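Local atomic coordinates of probable M18-family aminopeptidase 1 (Thermotoga maritima, PDB entry 2GLF), a protein that probably acts as a metal-dependent aminopeptidase of the M18 family, removing residues from the N terminus of peptides, with manganese bound in this crystal. Residues A30-E33 and R34-V37; P233-G237 and M238-L242; R375-K378 and V379-Q383. All blocks are in the same frame, centred on the assembly; numbering follows the deposited sequence.

Contact 1: A30-E33 and R34-V37; sequences AKTE and RMTV
Thr32 receives the first turn of helix 33-45 through two different oxygens. Its side-chain OG1 accepts from Met35 N at 3.2 Å, an N-cap bond; chi1 of 68° sets that hydroxyl between the backbone N and the carbonyl carbon, toward the first turn of the helix. Its carbonyl oxygen takes two further donors: Thr36 N at 2.9 Å, lying in the carbonyl plane, and Thr36 OG1 at 2.8 Å, which sits 43° above it. Met35 is a selenomethionine whose chain slants across Thr32, bringing its CE methyl over OG1 and CG2. The methyl of Ala30 rests on Thr36, CB to CB 3.8 Å. Val37 N to Glu33 O (3.1 Å) continues the i to i+4 pattern that Thr36 N to Thr32 O begins. Further out, Glu33 and Arg34 run alongside each other, their carboxylate and guanidinium planes 71° apart; Glu33 OE1 and Arg34 NH1 stay 5.1 Å apart, and a water donates to Glu33 OE1 and accepts a weak bond from Arg34 NH1. The cap thus gives the Met35 amide a better acceptor than its weak bond to Thr32 O, while the arginine's charge is shared between Glu224 of its own chain and Glu371 of the second subunit, both salt-bridged to it.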
ATOM      1  N   ALA A  30      41.455  26.447  14.356  1.00 29.55           N
ATOM      2  CA  ALA A  30      40.303  26.193  15.213  1.00 28.79           C
ATOM      3  C   ALA A  30      39.307  25.154  14.672  1.00 28.68           C
ATOM      4  O   ALA A  30      38.230  25.509  14.187  1.00 29.90           O
ATOM      5  CB  ALA A  30      39.581  27.515  15.490  1.00 19.54           C
ATOM      6  N   LYS A  31      39.657  23.873  14.767  1.00 18.12           N
ATOM      7  CA  LYS A  31      38.774  22.811  14.286  1.00 17.57           C
ATOM      8  C   LYS A  31      37.884  22.281  15.399  1.00 16.56           C
ATOM      9  O   LYS A  31      36.774  21.802  15.152  1.00 15.00           O
ATOM     10  CB  LYS A  31      39.575  21.640  13.713  1.00 35.70           C
ATOM     11  CG  LYS A  31      40.276  21.906  12.394  1.00 38.58           C
ATOM     12  CD  LYS A  31      41.609  22.585  12.601  1.00 44.30           C
ATOM     13  CE  LYS A  31      42.550  22.286  11.444  1.00 46.19           C
ATOM     14  NZ  LYS A  31      42.837  20.825  11.325  1.00 48.31           N
ATOM     15  N   THR A  32      38.378  22.363  16.628  1.00 18.84           N
ATOM     16  CA  THR A  32      37.624  21.881  17.777  1.00 18.40           C
ATOM     17  C   THR A  32      37.458  23.023  18.762  1.00 18.36           C
ATOM     18  O   THR A  32      38.171  24.022  18.667  1.00 18.36           O
ATOM     19  CB  THR A  32      38.362  20.722  18.448  1.00 24.88           C
ATOM     20  OG1 THR A  32      39.565  21.206  19.055  1.00 26.47           O
ATOM     21  CG2 THR A  32      38.728  19.672  17.409  1.00 23.08           C
ATOM     22  N   GLU A  33      36.525  22.885  19.704  1.00 22.10           N
ATOM     23  CA  GLU A  33      36.284  23.949  20.673  1.00 23.17           C
ATOM     24  C   GLU A  33      37.471  24.163  21.606  1.00 22.90           C
ATOM     25  O   GLU A  33      37.740  25.285  22.022  1.00 22.20           O
ATOM     26  CB  GLU A  33      35.003  23.684  21.484  1.00 33.63           C
ATOM     27  CG  GLU A  33      35.102  22.586  22.522  1.00 36.81           C
ATOM     28  CD  GLU A  33      35.168  21.204  21.912  1.00 43.18           C
ATOM     29  OE1 GLU A  33      35.363  20.226  22.669  1.00 45.62           O
ATOM     30  OE2 GLU A  33      35.018  21.091  20.675  1.00 46.02           O
ATOM     31  N   ARG A  34      38.189  23.094  21.929  1.00 29.45           N
ATOM     32  CA  ARG A  34      39.348  23.225  22.804  1.00 29.94           C
ATOM     33  C   ARG A  34      40.437  23.987  22.056  1.00 30.59           C
ATOM     34  O   ARG A  34      41.214  24.730  22.657  1.00 30.95           O
ATOM     35  CB  ARG A  34      39.869  21.849  23.226  1.00 19.81           C
ATOM     36  CG  ARG A  34      38.801  20.961  23.835  1.00 18.97           C
ATOM     37  CD  ARG A  34      39.322  19.559  24.108  1.00 19.22           C
ATOM     38  NE  ARG A  34      40.001  19.491  25.391  1.00 23.65           N
ATOM     39  CZ  ARG A  34      39.472  18.954  26.483  1.00 24.40           C
ATOM     40  NH1 ARG A  34      38.256  18.429  26.443  1.00 29.09           N
ATOM     41  NH2 ARG A  34      40.157  18.960  27.616  1.00 23.12           N
HETATM   42  N   MSE A  35      40.482  23.809  20.741  1.00 25.00           N
HETATM   43  CA  MSE A  35      41.475  24.477  19.914  1.00 26.54           C
HETATM   44  C   MSE A  35      41.134  25.944  19.704  1.00 24.84           C
HETATM   45  O   MSE A  35      42.017  26.805  19.727  1.00 24.74           O
HETATM   46  CB  MSE A  35      41.589  23.782  18.555  1.00 59.20           C
HETATM   47  CG  MSE A  35      42.807  22.889  18.409  1.00 61.02           C
HETATM   48 SE   MSE A  35      42.702  21.718  16.866  1.00 64.25          SE
HETATM   49  CE  MSE A  35      42.006  20.187  17.795  1.00 61.61           C
ATOM     50  N   THR A  36      39.856  26.233  19.488  1.00 26.38           N
ATOM     51  CA  THR A  36      39.439  27.613  19.266  1.00 24.99           C
ATOM     52  C   THR A  36      39.721  28.419  20.519  1.00 23.57           C
ATOM     53  O   THR A  36      40.246  29.524  20.438  1.00 22.17           O
ATOM     54  CB  THR A  36      37.944  27.708  18.923  1.00 17.93           C
ATOM     55  OG1 THR A  36      37.619  26.706  17.951  1.00 18.05           O
ATOM     56  CG2 THR A  36      37.622  29.085  18.341  1.00 17.75           C
ATOM     57  N   VAL A  37      39.387  27.865  21.680  1.00 19.22           N
ATOM     58  CA  VAL A  37      39.645  28.569  22.927  1.00 19.47           C
ATOM     59  C   VAL A  37      41.130  28.912  23.014  1.00 19.85           C
ATOM     60  O   VAL A  37      41.492  30.066  23.239  1.00 19.37           O
ATOM     61  CB  VAL A  37      39.230  27.728  24.161  1.00 15.19           C
ATOM     62  CG1 VAL A  37      39.878  28.290  25.433  1.00 15.11           C
ATOM     63  CG2 VAL A  37      37.708  27.754  24.309  1.00 15.71           C
TER
HETATM   64  O   HOH W   1      36.193  17.605  23.888  1.00 23.99           O

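Contact 2: P233-G237 and M238-L242; sequences PREVG and MDRSL
A tight antiparallel hairpin joins strand 234-236 to strand 242-245, and a type I turn from Gly237 to Arg240 carries its bend. Arg240 N closes the turn on Gly237 O at 2.8 Å, the donor standing well above the carbonyl plane. Val236 and Leu242 form the hydrogen-bonded pair: Val236 N to Leu242 O is 2.7 Å, Leu242 N to Val236 O 3.1 Å, and their side chains meet on one face, CB to CB 3.8 Å. Gly237, with phi 94°, adopts a backbone shape in which a side chain would collide with the carbonyl oxygen of Val236. Beside the turn, Glu235 and Arg240 cross at a slant. Arg240 NE donates to Glu235 OE1 at 3.1 Å, on the syn side but 33° out of the carboxylate plane, a salt bridge. Replacing Arg240 with an alanine would probably leave Glu235 OE1 without this partner, with Lys433 alone of the two still pairing with the carboxylate, through OE2. Ser241 OG bonds with Gly189 O and Thr190 OG1 of the third subunit, and Asp239 OD2 more weakly with Ile191 N there, so the turn sits at a subunit interface. With Ser241 and Leu242 both opposite Val236, the arrangement is a classic beta bulge beside the turn of a beta hairpin.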
ATOM      1  N   PRO A 233      40.785  25.771   5.033  1.00 17.43           N
ATOM      2  CA  PRO A 233      40.057  26.915   4.472  1.00 17.00           C
ATOM      3  C   PRO A 233      40.637  27.331   3.119  1.00 16.96           C
ATOM      4  O   PRO A 233      41.855  27.379   2.955  1.00 15.98           O
ATOM      5  CB  PRO A 233      40.231  27.989   5.545  1.00  7.97           C
ATOM      6  CG  PRO A 233      40.354  27.183   6.815  1.00  7.97           C
ATOM      7  CD  PRO A 233      41.269  26.064   6.393  1.00  7.97           C
ATOM      8  N   ARG A 234      39.762  27.624   2.158  1.00 15.41           N
ATOM      9  CA  ARG A 234      40.185  28.031   0.820  1.00 15.97           C
ATOM     10  C   ARG A 234      39.238  29.023   0.165  1.00 16.91           C
ATOM     11  O   ARG A 234      38.042  29.041   0.461  1.00 18.03           O
ATOM     12  CB  ARG A 234      40.301  26.812  -0.097  1.00 23.54           C
ATOM     13  CG  ARG A 234      41.378  25.841   0.306  1.00 23.13           C
ATOM     14  CD  ARG A 234      42.740  26.475   0.142  1.00 26.20           C
ATOM     15  NE  ARG A 234      43.099  26.607  -1.265  1.00 21.72           N
ATOM     16  CZ  ARG A 234      43.285  25.573  -2.077  1.00 18.11           C
ATOM     17  NH1 ARG A 234      43.139  24.342  -1.610  1.00 15.48           N
ATOM     18  NH2 ARG A 234      43.621  25.764  -3.346  1.00 17.10           N
ATOM     19  N   GLU A 235      39.783  29.849  -0.726  1.00 29.02           N
ATOM     20  CA  GLU A 235      38.980  30.812  -1.467  1.00 28.97           C
ATOM     21  C   GLU A 235      38.108  29.945  -2.355  1.00 27.85           C
ATOM     22  O   GLU A 235      38.511  28.843  -2.727  1.00 28.31           O
ATOM     23  CB  GLU A 235      39.843  31.672  -2.385  1.00 33.41           C
ATOM     24  CG  GLU A 235      40.782  32.645  -1.725  1.00 35.09           C
ATOM     25  CD  GLU A 235      41.508  33.485  -2.762  1.00 36.86           C
ATOM     26  OE1 GLU A 235      42.293  32.916  -3.548  1.00 40.34           O
ATOM     27  OE2 GLU A 235      41.286  34.713  -2.805  1.00 41.27           O
ATOM     28  N   VAL A 236      36.929  30.433  -2.715  1.00 15.46           N
ATOM     29  CA  VAL A 236      36.054  29.648  -3.570  1.00 14.33           C
ATOM     30  C   VAL A 236      35.477  30.485  -4.704  1.00 14.21           C
ATOM     31  O   VAL A 236      35.168  31.663  -4.523  1.00 14.17           O
ATOM     32  CB  VAL A 236      34.895  29.014  -2.752  1.00 11.15           C
ATOM     33  CG1 VAL A 236      34.077  28.098  -3.634  1.00 10.47           C
ATOM     34  CG2 VAL A 236      35.453  28.233  -1.575  1.00 10.48           C
ATOM     35  N   GLY A 237      35.364  29.873  -5.881  1.00 18.61           N
ATOM     36  CA  GLY A 237      34.799  30.555  -7.034  1.00 18.61           C
ATOM     37  C   GLY A 237      35.765  31.246  -7.981  1.00 18.88           C
ATOM     38  O   GLY A 237      36.872  31.612  -7.596  1.00 18.61           O
HETATM   39  N   MSE A 238      35.333  31.423  -9.227  1.00 14.86           N
HETATM   40  CA  MSE A 238      36.143  32.084 -10.239  1.00 14.86           C
HETATM   41  C   MSE A 238      36.558  33.475  -9.785  1.00 14.86           C
HETATM   42  O   MSE A 238      37.674  33.909 -10.059  1.00 14.86           O
HETATM   43  CB  MSE A 238      35.379  32.189 -11.563  1.00 49.34           C
HETATM   44  CG  MSE A 238      35.432  30.936 -12.429  1.00 53.35           C
HETATM   45 SE   MSE A 238      37.248  30.407 -12.933  1.00 61.57          SE
HETATM   46  CE  MSE A 238      37.800  32.034 -13.825  1.00 58.19           C
ATOM     47  N   ASP A 239      35.668  34.190  -9.104  1.00 16.15           N
ATOM     48  CA  ASP A 239      36.036  35.519  -8.631  1.00 15.66           C
ATOM     49  C   ASP A 239      36.564  35.457  -7.204  1.00 15.53           C
ATOM     50  O   ASP A 239      36.640  36.472  -6.521  1.00 15.53           O
ATOM     51  CB  ASP A 239      34.857  36.500  -8.710  1.00 12.60           C
ATOM     52  CG  ASP A 239      33.594  35.960  -8.068  1.00 12.60           C
ATOM     53  OD1 ASP A 239      33.695  35.258  -7.039  1.00 12.60           O
ATOM     54  OD2 ASP A 239      32.495  36.258  -8.595  1.00 15.05           O
ATOM     55  N   ARG A 240      36.923  34.257  -6.762  1.00 15.31           N
ATOM     56  CA  ARG A 240      37.460  34.049  -5.422  1.00 14.57           C
ATOM     57  C   ARG A 240      36.716  34.901  -4.400  1.00 14.05           C
ATOM     58  O   ARG A 240      37.331  35.487  -3.514  1.00 14.73           O
ATOM     59  CB  ARG A 240      38.940  34.432  -5.395  1.00 17.34           C
ATOM     60  CG  ARG A 240      39.678  34.193  -6.695  1.00 18.05           C
ATOM     61  CD  ARG A 240      40.956  35.012  -6.719  1.00 19.66           C
ATOM     62  NE  ARG A 240      42.139  34.228  -6.397  1.00 22.66           N
ATOM     63  CZ  ARG A 240      42.841  33.538  -7.291  1.00 24.48           C
ATOM     64  NH1 ARG A 240      42.481  33.537  -8.572  1.00 23.15           N
ATOM     65  NH2 ARG A 240      43.902  32.845  -6.904  1.00 22.21           N
ATOM     66  N   SER A 241      35.395  34.964  -4.520  1.00 19.18           N
ATOM     67  CA  SER A 241      34.594  35.780  -3.616  1.00 18.50           C
ATOM     68  C   SER A 241      34.073  35.048  -2.392  1.00 18.11           C
ATOM     69  O   SER A 241      33.592  35.678  -1.447  1.00 18.44           O
ATOM     70  CB  SER A 241      33.400  36.357  -4.363  1.00 15.94           C
ATOM     71  OG  SER A 241      32.474  35.329  -4.665  1.00 15.94           O
ATOM     72  N   LEU A 242      34.156  33.726  -2.399  1.00 14.05           N
ATOM     73  CA  LEU A 242      33.645  32.953  -1.281  1.00 13.54           C
ATOM     74  C   LEU A 242      34.728  32.268  -0.466  1.00 13.12           C
ATOM     75  O   LEU A 242      35.849  32.090  -0.939  1.00 14.09           O
ATOM     76  CB  LEU A 242      32.660  31.911  -1.807  1.00 14.52           C
ATOM     77  CG  LEU A 242      31.533  32.512  -2.647  1.00 15.61           C
ATOM     78  CD1 LEU A 242      30.682  31.409  -3.251  1.00 14.77           C
ATOM     79  CD2 LEU A 242      30.692  33.430  -1.777  1.00 12.40           C
TER

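Contact 3: R375-K378 and V379-Q383; sequences RVRK and VLNEQ
Val376 and Leu380, one helical turn apart, form the packed side of this contact. Their side chains lie alongside each other and point the same way, with Val376 CG1 4.1 Å from Leu380 CD1. Leu380 N donates to Val376 O at 3.2 Å, almost straight at 171°. Val379 CG2 lies over Arg375 O, and the valine packs on Leu446 and Lys449 of helix 433-449, while Leu380 rests on Trp387.

These residues belong to helix 370-382, the connection of a beta-alpha-beta unit between strands 351-354 and 387-389, so the apolar side of the helix faces its own fold. The same helix also meets a fourth subunit. Arg377 and Asn381 cross at a slant, guanidinium and amide planes 85° apart, with Arg377 CD 3.1 Å from Asn381 ND2. Neither polar end is satisfied by the other: Arg377 forms salt bridges with Asp219 and Glu218 of the fourth subunit, and Asn381 ND2 donates to that Glu218 while its OD1 accepts from Trp387 NE1.

The looser side holds Lys378 and the exposed Glu382. Lys378 CG is anti to the backbone N (chi1 -163°), and the chain runs out extended until a bend at chi4 turns NZ to the glutamate. Lys378 NZ to Glu382 OE2 is 2.6 Å, a salt bridge using the syn lone pair of that oxygen. Along the backbone, Glu382 N donates to Lys378 O at 2.9 Å. Lys378 also packs on Asp142 of the fourth subunit.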
ATOM      1  N   ARG A 375      16.205  49.953  17.687  1.00 17.64           N
ATOM      2  CA  ARG A 375      17.489  50.435  18.168  1.00 18.85           C
ATOM      3  C   ARG A 375      18.652  49.899  17.337  1.00 18.58           C
ATOM      4  O   ARG A 375      19.604  50.622  17.047  1.00 18.81           O
ATOM      5  CB  ARG A 375      17.669  50.048  19.635  1.00 34.34           C
ATOM      6  CG  ARG A 375      16.701  50.754  20.575  1.00 38.33           C
ATOM      7  CD  ARG A 375      16.850  50.239  21.991  1.00 44.67           C
ATOM      8  NE  ARG A 375      18.223  50.378  22.466  1.00 52.50           N
ATOM      9  CZ  ARG A 375      18.707  49.770  23.545  1.00 55.63           C
ATOM     10  NH1 ARG A 375      17.922  48.973  24.264  1.00 56.20           N
ATOM     11  NH2 ARG A 375      19.974  49.959  23.905  1.00 55.90           N
ATOM     12  N   VAL A 376      18.577  48.631  16.950  1.00 19.81           N
ATOM     13  CA  VAL A 376      19.634  48.022  16.153  1.00 18.38           C
ATOM     14  C   VAL A 376      19.620  48.572  14.729  1.00 19.45           C
ATOM     15  O   VAL A 376      20.667  48.802  14.131  1.00 19.58           O
ATOM     16  CB  VAL A 376      19.470  46.489  16.100  1.00  4.80           C
ATOM     17  CG1 VAL A 376      20.519  45.873  15.176  1.00  4.80           C
ATOM     18  CG2 VAL A 376      19.586  45.916  17.499  1.00  4.80           C
ATOM     19  N   ARG A 377      18.426  48.790  14.194  1.00 27.25           N
ATOM     20  CA  ARG A 377      18.290  49.295  12.837  1.00 28.14           C
ATOM     21  C   ARG A 377      18.871  50.695  12.718  1.00 28.69           C
ATOM     22  O   ARG A 377      19.421  51.058  11.679  1.00 29.15           O
ATOM     23  CB  ARG A 377      16.815  49.306  12.422  1.00 20.93           C
ATOM     24  CG  ARG A 377      16.585  48.912  10.975  1.00 20.64           C
ATOM     25  CD  ARG A 377      16.076  50.056  10.119  1.00 19.13           C
ATOM     26  NE  ARG A 377      14.768  50.510  10.565  1.00 18.03           N
ATOM     27  CZ  ARG A 377      13.943  51.250   9.829  1.00 19.27           C
ATOM     28  NH1 ARG A 377      14.287  51.620   8.598  1.00 18.44           N
ATOM     29  NH2 ARG A 377      12.777  51.638  10.334  1.00 19.89           N
ATOM     30  N   LYS A 378      18.753  51.475  13.791  1.00 32.65           N
ATOM     31  CA  LYS A 378      19.254  52.849  13.815  1.00 32.45           C
ATOM     32  C   LYS A 378      20.778  52.872  13.748  1.00 31.34           C
ATOM     33  O   LYS A 378      21.358  53.518  12.870  1.00 31.03           O
ATOM     34  CB  LYS A 378      18.776  53.562  15.083  1.00 28.39           C
ATOM     35  CG  LYS A 378      18.887  55.075  15.036  1.00 29.60           C
ATOM     36  CD  LYS A 378      18.224  55.703  16.257  1.00 32.33           C
ATOM     37  CE  LYS A 378      18.153  57.224  16.159  1.00 36.93           C
ATOM     38  NZ  LYS A 378      19.497  57.869  16.208  1.00 39.32           N
ATOM     39  N   VAL A 379      21.422  52.163  14.672  1.00 25.48           N
ATOM     40  CA  VAL A 379      22.877  52.103  14.698  1.00 25.50           C
ATOM     41  C   VAL A 379      23.429  51.685  13.331  1.00 26.43           C
ATOM     42  O   VAL A 379      24.279  52.372  12.754  1.00 26.54           O
ATOM     43  CB  VAL A 379      23.387  51.094  15.756  1.00 12.80           C
ATOM     44  CG1 VAL A 379      24.895  50.940  15.634  1.00 12.80           C
ATOM     45  CG2 VAL A 379      23.023  51.563  17.158  1.00 12.80           C
ATOM     46  N   LEU A 380      22.933  50.561  12.815  1.00 11.16           N
ATOM     47  CA  LEU A 380      23.382  50.045  11.531  1.00 10.52           C
ATOM     48  C   LEU A 380      23.322  51.091  10.437  1.00 10.81           C
ATOM     49  O   LEU A 380      24.350  51.490   9.898  1.00 10.84           O
ATOM     50  CB  LEU A 380      22.552  48.829  11.116  1.00  7.37           C
ATOM     51  CG  LEU A 380      22.723  47.556  11.948  1.00  7.25           C
ATOM     52  CD1 LEU A 380      21.845  46.462  11.358  1.00  7.25           C
ATOM     53  CD2 LEU A 380      24.188  47.122  11.976  1.00  7.25           C
ATOM     54  N   ASN A 381      22.117  51.534  10.107  1.00 29.28           N
ATOM     55  CA  ASN A 381      21.951  52.527   9.059  1.00 29.67           C
ATOM     56  C   ASN A 381      22.786  53.786   9.291  1.00 30.21           C
ATOM     57  O   ASN A 381      23.347  54.345   8.342  1.00 30.07           O
ATOM     58  CB  ASN A 381      20.476  52.895   8.906  1.00 22.64           C
ATOM     59  CG  ASN A 381      19.654  51.754   8.363  1.00 22.57           C
ATOM     60  OD1 ASN A 381      20.069  51.067   7.430  1.00 21.51           O
ATOM     61  ND2 ASN A 381      18.477  51.549   8.934  1.00 24.19           N
ATOM     62  N   GLU A 382      22.876  54.226  10.543  1.00 19.88           N
ATOM     63  CA  GLU A 382      23.656  55.417  10.860  1.00 21.27           C
ATOM     64  C   GLU A 382      25.159  55.232  10.613  1.00 21.20           C
ATOM     65  O   GLU A 382      25.834  56.162  10.156  1.00 20.77           O
ATOM     66  CB  GLU A 382      23.383  55.847  12.299  1.00 26.64           C
ATOM     67  CG  GLU A 382      22.318  56.931  12.378  1.00 29.49           C
ATOM     68  CD  GLU A 382      21.707  57.083  13.757  1.00 35.83           C
ATOM     69  OE1 GLU A 382      22.347  56.680  14.751  1.00 37.58           O
ATOM     70  OE2 GLU A 382      20.583  57.623  13.843  1.00 39.09           O
ATOM     71  N   GLN A 383      25.681  54.041  10.898  1.00 13.87           N
ATOM     72  CA  GLN A 383      27.094  53.765  10.669  1.00 13.78           C
ATOM     73  C   GLN A 383      27.314  53.283   9.230  1.00 14.11           C
ATOM     74  O   GLN A 383      28.434  52.917   8.844  1.00 14.25           O
ATOM     75  CB  GLN A 383      27.605  52.702  11.643  1.00 26.02           C
ATOM     76  CG  GLN A 383      27.519  53.085  13.103  1.00 29.46           C
ATOM     77  CD  GLN A 383      28.081  54.464  13.377  1.00 32.20           C
ATOM     78  OE1 GLN A 383      27.454  55.475  13.064  1.00 32.03           O
ATOM     79  NE2 GLN A 383      29.272  54.513  13.959  1.00 34.18           N
TER

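In the fold
From the N terminus, contact 1 comes first, where the short loop after helix 13-29 turns into helix 33-45. Contact 2 follows much later, closing the bend between strands 234-236 and 242-245 of a three-stranded antiparallel sheet completed by strand 429-432. Contact 3, last in the chain, closes no loop but spans one stretch of helix 370-382, beside strand 387-389, outermost within this chain in the nine-stranded mixed sheet. All three are local and in series; none nests in or crosses another. Contacts 1 and 2 approach to about 6 Å between nearest atoms without touching, and helix 13-29, which leads into contact 1, packs on Pro233 of contact 2. Contact 3 stands apart, its centre about 33 Å from that of contact 1.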